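Local coordinates for PA14 domain-containing protein (PDB 6QDI) that probably senses plant biomass outside the cell as the tandem PA14, calcium- and sugar-binding part of an RsgI-like membrane anti-sigma factor, at residues 147-159 against 282-294. Residues are numbered along the deposited sequence; the frame is centred on the assembly and turned at random.
Sequences GSSIPGKGIGLFY and IERSVVPQSCLYP
Tyr-293 leaves strand 292-293 with its CB turned from the 147-159 segment, yet the ring swings back over it. CG lies anti to the carbonyl carbon (chi1 -64°), laying the ring over Gly-154, whose CA sits 3.7 Å from the ring centroid in a CH-pi contact on one face. CE2 passes 3.6 Å from Lys-153 O, CZ lies 3.4 Å from Gly-154 N, and OH ends beside Lys-153, 3.4 Å from its CB. Along the backbone, Gly-154 N donates to Ser-290 O, and Leu-292 O takes a nearly straight bond from Gly-156 N (171°) plus a weak one from Ile-155 N. This is where the second PA14 domain, a beta sandwich, closes: its first strand, 157-162, and its last, 292-293, each pair antiparallel with strand 198-207. In one of its two conformers Gln-289, extended beyond CG, donates from NE2 to Ile-155 O almost within its amide plane, so this bond is less certain. Earlier in the 147-159 segment, Ser-290 OG grips Ile-150 O at 2.8 Å, from above the carbonyl plane. Ile-150 splits its branches: CG2 rests on Cys-291 SG, while CD1 meets Ile-282 CD1 at 3.8 Å, the side chains crossing at about a right angle.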
ATOM      1  N   GLY A 147      10.866   4.160   4.656  1.00 18.81           N
ATOM      2  CA  GLY A 147      11.154   3.566   5.945  1.00 21.32           C
ATOM      3  C   GLY A 147      11.526   4.588   6.972  1.00 17.60           C
ATOM      4  O   GLY A 147      12.124   5.617   6.704  1.00 17.32           O
ATOM      5  N   SER A 148      11.178   4.264   8.184  1.00 15.79           N
ATOM      6  CA  SER A 148      11.403   5.122   9.310  1.00 12.35           C
ATOM      7  C   SER A 148      12.869   5.184   9.740  1.00 12.51           C
ATOM      8  O   SER A 148      13.587   4.192   9.715  1.00 14.76           O
ATOM      9  CB  SER A 148      10.616   4.596  10.496  1.00 12.10           C
ATOM     10  OG  SER A 148      10.844   5.319  11.679  1.00 11.31           O
ATOM     11  N   SER A 149      13.266   6.369  10.186  1.00 12.42           N
ATOM     12  CA  SER A 149      14.574   6.609  10.775  1.00 13.60           C
ATOM     13  C   SER A 149      14.651   6.245  12.244  1.00 11.49           C
ATOM     14  O   SER A 149      15.719   6.345  12.846  1.00 13.35           O
ATOM     15  CB  SER A 149      14.996   8.088  10.617  1.00 16.44           C
ATOM     16  OG  SER A 149      14.177   8.915  11.418  1.00 20.44           O
ATOM     17  N   ILE A 150      13.536   5.876  12.866  1.00  9.15           N
ATOM     18  CA  ILE A 150      13.528   5.657  14.307  1.00  8.42           C
ATOM     19  C   ILE A 150      14.161   4.280  14.559  1.00  8.37           C
ATOM     20  O   ILE A 150      13.669   3.260  14.057  1.00  8.36           O
ATOM     21  CB  ILE A 150      12.122   5.711  14.894  1.00  8.39           C
ATOM     22  CG1 ILE A 150      11.442   7.061  14.615  1.00  9.03           C
ATOM     23  CG2 ILE A 150      12.144   5.364  16.369  1.00  8.99           C
ATOM     24  CD1 ILE A 150       9.982   7.092  14.994  1.00 10.18           C
ATOM     25  N   PRO A 151      15.261   4.223  15.337  1.00  8.90           N
ATOM     26  CA  PRO A 151      15.922   2.923  15.580  1.00  9.06           C
ATOM     27  C   PRO A 151      15.135   2.116  16.607  1.00  8.83           C
ATOM     28  O   PRO A 151      14.197   2.600  17.254  1.00 10.21           O
ATOM     29  CB  PRO A 151      17.310   3.335  16.075  1.00 10.83           C
ATOM     30  CG  PRO A 151      16.998   4.610  16.807  1.00 11.82           C
ATOM     31  CD  PRO A 151      15.940   5.320  16.035  1.00  9.87           C
ATOM     32  N   GLY A 152      15.539   0.873  16.749  1.00  8.64           N
ATOM     33  CA  GLY A 152      14.973  -0.002  17.779  1.00  8.42           C
ATOM     34  C   GLY A 152      14.985  -1.439  17.296  1.00  8.02           C
ATOM     35  O   GLY A 152      15.178  -1.712  16.125  1.00  8.89           O
ATOM     36  N   LYS A 153      14.766  -2.351  18.236  1.00  8.07           N
ATOM     37  CA  LYS A 153      14.870  -3.800  18.001  1.00  8.01           C
ATOM     38  C   LYS A 153      13.529  -4.494  17.764  1.00  7.68           C
ATOM     39  O   LYS A 153      13.480  -5.720  17.722  1.00  8.24           O
ATOM     40  CB  LYS A 153      15.646  -4.449  19.165  1.00  9.88           C
ATOM     41  CG  LYS A 153      17.044  -3.894  19.411  1.00 12.03           C
ATOM     42  CD  LYS A 153      17.981  -3.895  18.213  1.00 13.90           C
ATOM     43  CE  LYS A 153      19.337  -3.172  18.433  1.00 15.81           C
ATOM     44  NZ  LYS A 153      20.229  -3.159  17.178  1.00 18.51           N
ATOM     45  N   GLY A 154      12.465  -3.726  17.524  1.00  6.97           N
ATOM     46  CA  GLY A 154      11.167  -4.294  17.312  1.00  7.48           C
ATOM     47  C   GLY A 154      11.024  -5.111  16.032  1.00  6.72           C
ATOM     48  O   GLY A 154      11.749  -4.896  15.071  1.00  7.67           O
ATOM     49  N   ILE A 155      10.068  -6.034  16.071  1.00  6.77           N
ATOM     50  CA  ILE A 155       9.730  -6.864  14.925  1.00  7.16           C
ATOM     51  C   ILE A 155       8.285  -6.812  14.494  1.00  7.30           C
ATOM     52  O   ILE A 155       7.939  -7.420  13.462  1.00  8.39           O
ATOM     53  CB  ILE A 155      10.151  -8.351  15.171  1.00  8.21           C
ATOM     54  CG1 ILE A 155       9.387  -8.984  16.326  1.00  9.70           C
ATOM     55  CG2 ILE A 155      11.676  -8.401  15.364  1.00  8.76           C
ATOM     56  CD1 ILE A 155       9.664 -10.472  16.455  1.00 12.40           C
ATOM     57  N   GLY A 156       7.420  -6.096  15.220  1.00  6.67           N
ATOM     58  CA  GLY A 156       5.999  -6.013  14.866  1.00  6.44           C
ATOM     59  C   GLY A 156       5.118  -6.384  16.038  1.00  6.36           C
ATOM     60  O   GLY A 156       5.576  -6.662  17.144  1.00  7.17           O
ATOM     61  N   LEU A 157       3.801  -6.371  15.776  1.00  6.55           N
ATOM     62  CA  LEU A 157       2.810  -6.796  16.745  1.00  6.48           C
ATOM     63  C   LEU A 157       2.267  -8.163  16.390  1.00  6.40           C
ATOM     64  O   LEU A 157       2.181  -8.538  15.219  1.00  7.70           O
ATOM     65  CB  LEU A 157       1.630  -5.800  16.850  1.00  6.61           C
ATOM     66  CG  LEU A 157       1.984  -4.422  17.412  1.00  6.86           C
ATOM     67  CD1 LEU A 157       0.768  -3.514  17.357  1.00  7.75           C
ATOM     68  CD2 LEU A 157       2.552  -4.465  18.815  1.00  7.14           C
ATOM     69  N   PHE A 158       1.836  -8.907  17.421  1.00  6.33           N
ATOM     70  CA  PHE A 158       1.136 -10.162  17.173  1.00  6.45           C
ATOM     71  C   PHE A 158      -0.254  -9.885  16.602  1.00  6.29           C
ATOM     72  O   PHE A 158      -0.935  -8.983  17.062  1.00  7.37           O
ATOM     73  CB  PHE A 158       0.988 -10.869  18.509  1.00  7.85           C
ATOM     74  CG  PHE A 158       0.677 -12.284  18.377  1.00  9.94           C
ATOM     75  CD1 PHE A 158       1.706 -13.191  18.006  0.70 13.60           C
ATOM     76  CD2 PHE A 158      -0.607 -12.753  18.458  1.00 10.94           C
ATOM     77  CE1 PHE A 158       1.420 -14.527  17.804  0.70 15.59           C
ATOM     78  CE2 PHE A 158      -0.902 -14.096  18.282  1.00 13.25           C
ATOM     79  CZ  PHE A 158       0.122 -14.975  17.965  1.00 17.30           C
ATOM     80  N   TYR A 159      -0.649 -10.662  15.587  1.00  6.13           N
ATOM     81  CA  TYR A 159      -1.995 -10.551  15.044  1.00  6.27           C
ATOM     82  C   TYR A 159      -2.784 -11.822  15.174  1.00  6.57           C
ATOM     83  O   TYR A 159      -2.232 -12.930  15.185  1.00  6.42           O
ATOM     84  CB  TYR A 159      -1.966 -10.181  13.561  1.00  6.78           C
ATOM     85  CG  TYR A 159      -1.560 -11.218  12.521  1.00  6.90           C
ATOM     86  CD1 TYR A 159      -2.424 -12.229  12.118  1.00  6.51           C
ATOM     87  CD2 TYR A 159      -0.317 -11.145  11.914  1.00  7.34           C
ATOM     88  CE1 TYR A 159      -2.058 -13.103  11.115  1.00  7.37           C
ATOM     89  CE2 TYR A 159       0.051 -12.009  10.901  1.00  8.07           C
ATOM     90  CZ  TYR A 159      -0.815 -13.019  10.511  1.00  7.91           C
ATOM     91  OH  TYR A 159      -0.444 -13.836   9.490  1.00 10.07           O
ATOM     92  N   ILE A 282       9.124  13.414  16.016  1.00 10.44           N
ATOM     93  CA  ILE A 282       8.375  12.436  15.250  1.00  9.53           C
ATOM     94  C   ILE A 282       7.116  13.164  14.774  1.00 10.16           C
ATOM     95  O   ILE A 282       6.169  13.404  15.543  1.00 10.12           O
ATOM     96  CB  ILE A 282       7.997  11.194  16.084  1.00  9.22           C
ATOM     97  CG1 ILE A 282       9.225  10.501  16.649  1.00  8.87           C
ATOM     98  CG2 ILE A 282       7.149  10.233  15.238  1.00  9.65           C
ATOM     99  CD1 ILE A 282       8.886   9.493  17.710  1.00  9.76           C
ATOM    100  N   GLU A 283       7.086  13.479  13.485  1.00 11.31           N
ATOM    101  CA  GLU A 283       5.881  14.000  12.842  1.00 11.99           C
ATOM    102  C   GLU A 283       4.858  12.849  12.737  1.00 10.28           C
ATOM    103  O   GLU A 283       5.238  11.695  12.725  1.00 11.17           O
ATOM    104  CB  GLU A 283       6.216  14.511  11.421  1.00 14.99           C
ATOM    105  CG  GLU A 283       7.411  15.435  11.252  1.00 19.10           C
ATOM    106  CD  GLU A 283       7.194  16.758  11.895  1.00 24.16           C
ATOM    107  OE1 GLU A 283       6.049  17.246  11.894  1.00 29.37           O
ATOM    108  OE2 GLU A 283       8.185  17.319  12.393  1.00 31.95           O
ATOM    109  N   ARG A 284       3.567  13.171  12.664  1.00 10.97           N
ATOM    110  CA  ARG A 284       2.543  12.150  12.575  1.00 10.46           C
ATOM    111  C   ARG A 284       2.882  11.147  11.484  1.00 10.37           C
ATOM    112  O   ARG A 284       3.053  11.502  10.320  1.00 10.84           O
ATOM    113  CB  ARG A 284       1.176  12.768  12.322  1.00 11.03           C
ATOM    114  CG  ARG A 284       0.078  11.735  12.262  1.00 11.23           C
ATOM    115  CD  ARG A 284      -1.290  12.361  12.169  1.00 12.60           C
ATOM    116  NE  ARG A 284      -2.271  11.346  11.788  1.00 14.42           N
ATOM    117  CZ  ARG A 284      -3.568  11.604  11.614  1.00 17.76           C
ATOM    118  NH1 ARG A 284      -4.051  12.834  11.822  1.00 20.24           N
ATOM    119  NH2 ARG A 284      -4.381  10.621  11.263  1.00 21.06           N
ATOM    120  N   SER A 285       2.953   9.868  11.875  1.00  9.47           N
ATOM    121  CA  SER A 285       3.517   8.836  11.008  1.00  8.57           C
ATOM    122  C   SER A 285       3.207   7.470  11.586  1.00  7.81           C
ATOM    123  O   SER A 285       2.931   7.342  12.771  1.00  8.19           O
ATOM    124  CB  SER A 285       5.045   9.017  10.874  1.00  9.18           C
ATOM    125  OG  SER A 285       5.675   9.104  12.140  1.00  9.26           O
ATOM    126  N   VAL A 286       3.241   6.447  10.737  1.00  7.61           N
ATOM    127  CA  VAL A 286       2.953   5.077  11.154  1.00  7.63           C
ATOM    128  C   VAL A 286       3.941   4.693  12.232  1.00  6.64           C
ATOM    129  O   VAL A 286       5.167   4.904  12.097  1.00  7.17           O
ATOM    130  CB  VAL A 286       3.074   4.178   9.899  1.00  8.12           C
ATOM    131  CG1 VAL A 286       3.112   2.711  10.249  1.00  8.67           C
ATOM    132  CG2 VAL A 286       1.957   4.483   8.906  1.00  9.23           C
ATOM    133  N   VAL A 287       3.425   4.096  13.300  1.00  6.33           N
ATOM    134  CA  VAL A 287       4.320   3.608  14.346  1.00  6.55           C
ATOM    135  C   VAL A 287       5.202   2.514  13.742  1.00  6.36           C
ATOM    136  O   VAL A 287       4.687   1.563  13.165  1.00  6.76           O
ATOM    137  CB  VAL A 287       3.532   3.068  15.557  1.00  6.53           C
ATOM    138  CG1 VAL A 287       4.499   2.599  16.647  1.00  7.30           C
ATOM    139  CG2 VAL A 287       2.618   4.127  16.123  1.00  7.19           C
ATOM    140  N   PRO A 288       6.527   2.626  13.825  1.00  6.24           N
ATOM    141  CA  PRO A 288       7.369   1.758  13.020  1.00  6.82           C
ATOM    142  C   PRO A 288       7.638   0.401  13.666  1.00  6.39           C
ATOM    143  O   PRO A 288       7.579   0.257  14.896  1.00  6.63           O
ATOM    144  CB  PRO A 288       8.681   2.553  12.919  1.00  7.96           C
ATOM    145  CG  PRO A 288       8.734   3.251  14.267  1.00  8.04           C
ATOM    146  CD  PRO A 288       7.301   3.656  14.546  1.00  7.30           C
ATOM    147  N   GLN A 289       7.995  -0.547  12.822  1.00  6.55           N
ATOM    148  CA  GLN A 289       8.354  -1.881  13.258  0.50  6.66           C
ATOM    149  C   GLN A 289       9.401  -1.850  14.371  1.00  6.29           C
ATOM    150  O   GLN A 289       9.345  -2.652  15.298  1.00  6.30           O
ATOM    151  CB  GLN A 289       8.858  -2.666  12.052  0.50  6.88           C
ATOM    152  CG  GLN A 289       9.240  -4.108  12.355  0.50  6.64           C
ATOM    153  CD  GLN A 289       9.671  -4.833  11.115  0.50  7.08           C
ATOM    154  OE1 GLN A 289      10.333  -4.245  10.268  0.50  9.70           O
ATOM    155  NE2 GLN A 289       9.340  -6.102  11.001  0.50  6.35           N
ATOM    156  N   SER A 290      10.369  -0.939  14.254  1.00  6.00           N
ATOM    157  CA  SER A 290      11.444  -0.874  15.212  1.00  6.47           C
ATOM    158  C   SER A 290      10.989  -0.655  16.637  1.00  6.16           C
ATOM    159  O   SER A 290      11.755  -0.946  17.559  1.00  6.75           O
ATOM    160  CB  SER A 290      12.394   0.263  14.804  1.00  6.91           C
ATOM    161  OG  SER A 290      11.694   1.486  14.840  1.00  7.41           O
ATOM    162  N   CYS A 291       9.781  -0.116  16.829  1.00  6.11           N
ATOM    163  CA  CYS A 291       9.237   0.119  18.156  1.00  6.27           C
ATOM    164  C   CYS A 291       8.100  -0.804  18.564  1.00  6.10           C
ATOM    165  O   CYS A 291       7.526  -0.614  19.638  1.00  6.92           O
ATOM    166  CB  CYS A 291       8.801   1.573  18.259  1.00  7.49           C
ATOM    167  SG  CYS A 291      10.179   2.752  18.161  1.00  8.53           S
ATOM    168  N   LEU A 292       7.790  -1.834  17.745  1.00  6.70           N
ATOM    169  CA  LEU A 292       6.692  -2.736  18.000  1.00  6.32           C
ATOM    170  C   LEU A 292       7.236  -4.118  18.347  1.00  6.34           C
ATOM    171  O   LEU A 292       8.101  -4.655  17.644  1.00  6.68           O
ATOM    172  CB  LEU A 292       5.816  -2.850  16.756  1.00  6.46           C
ATOM    173  CG  LEU A 292       5.101  -1.550  16.348  1.00  7.25           C
ATOM    174  CD1 LEU A 292       4.399  -1.742  15.003  1.00  7.86           C
ATOM    175  CD2 LEU A 292       4.162  -1.050  17.421  1.00  7.67           C
ATOM    176  N   TYR A 293       6.690  -4.702  19.435  1.00  6.70           N
ATOM    177  CA  TYR A 293       7.075  -6.036  19.850  1.00  6.58           C
ATOM    178  C   TYR A 293       5.858  -6.871  20.128  1.00  6.70           C
ATOM    179  O   TYR A 293       4.849  -6.373  20.652  1.00  6.96           O
ATOM    180  CB  TYR A 293       7.916  -5.968  21.139  1.00  7.09           C
ATOM    181  CG  TYR A 293       9.220  -5.253  21.003  1.00  7.50           C
ATOM    182  CD1 TYR A 293       9.277  -3.854  20.986  1.00  8.04           C
ATOM    183  CD2 TYR A 293      10.410  -5.932  20.880  1.00  7.83           C
ATOM    184  CE1 TYR A 293      10.483  -3.182  20.870  1.00  8.32           C
ATOM    185  CE2 TYR A 293      11.610  -5.258  20.783  1.00  8.39           C
ATOM    186  CZ  TYR A 293      11.657  -3.892  20.805  1.00  7.86           C
ATOM    187  OH  TYR A 293      12.867  -3.247  20.738  1.00  8.87           O
ATOM    188  N   PRO A 294       5.927  -8.185  19.850  1.00  6.86           N
ATOM    189  CA  PRO A 294       4.762  -9.034  20.079  1.00  7.65           C
ATOM    190  C   PRO A 294       4.592  -9.458  21.530  1.00  8.61           C
ATOM    191  O   PRO A 294       3.527  -9.917  21.900  0.70  8.35           O
ATOM    192  CB  PRO A 294       5.004 -10.241  19.170  1.00  9.57           C
ATOM    193  CG  PRO A 294       6.454 -10.265  18.990  1.00 10.08           C
ATOM    194  CD  PRO A 294       6.942  -8.853  19.014  1.00  7.39           C
TER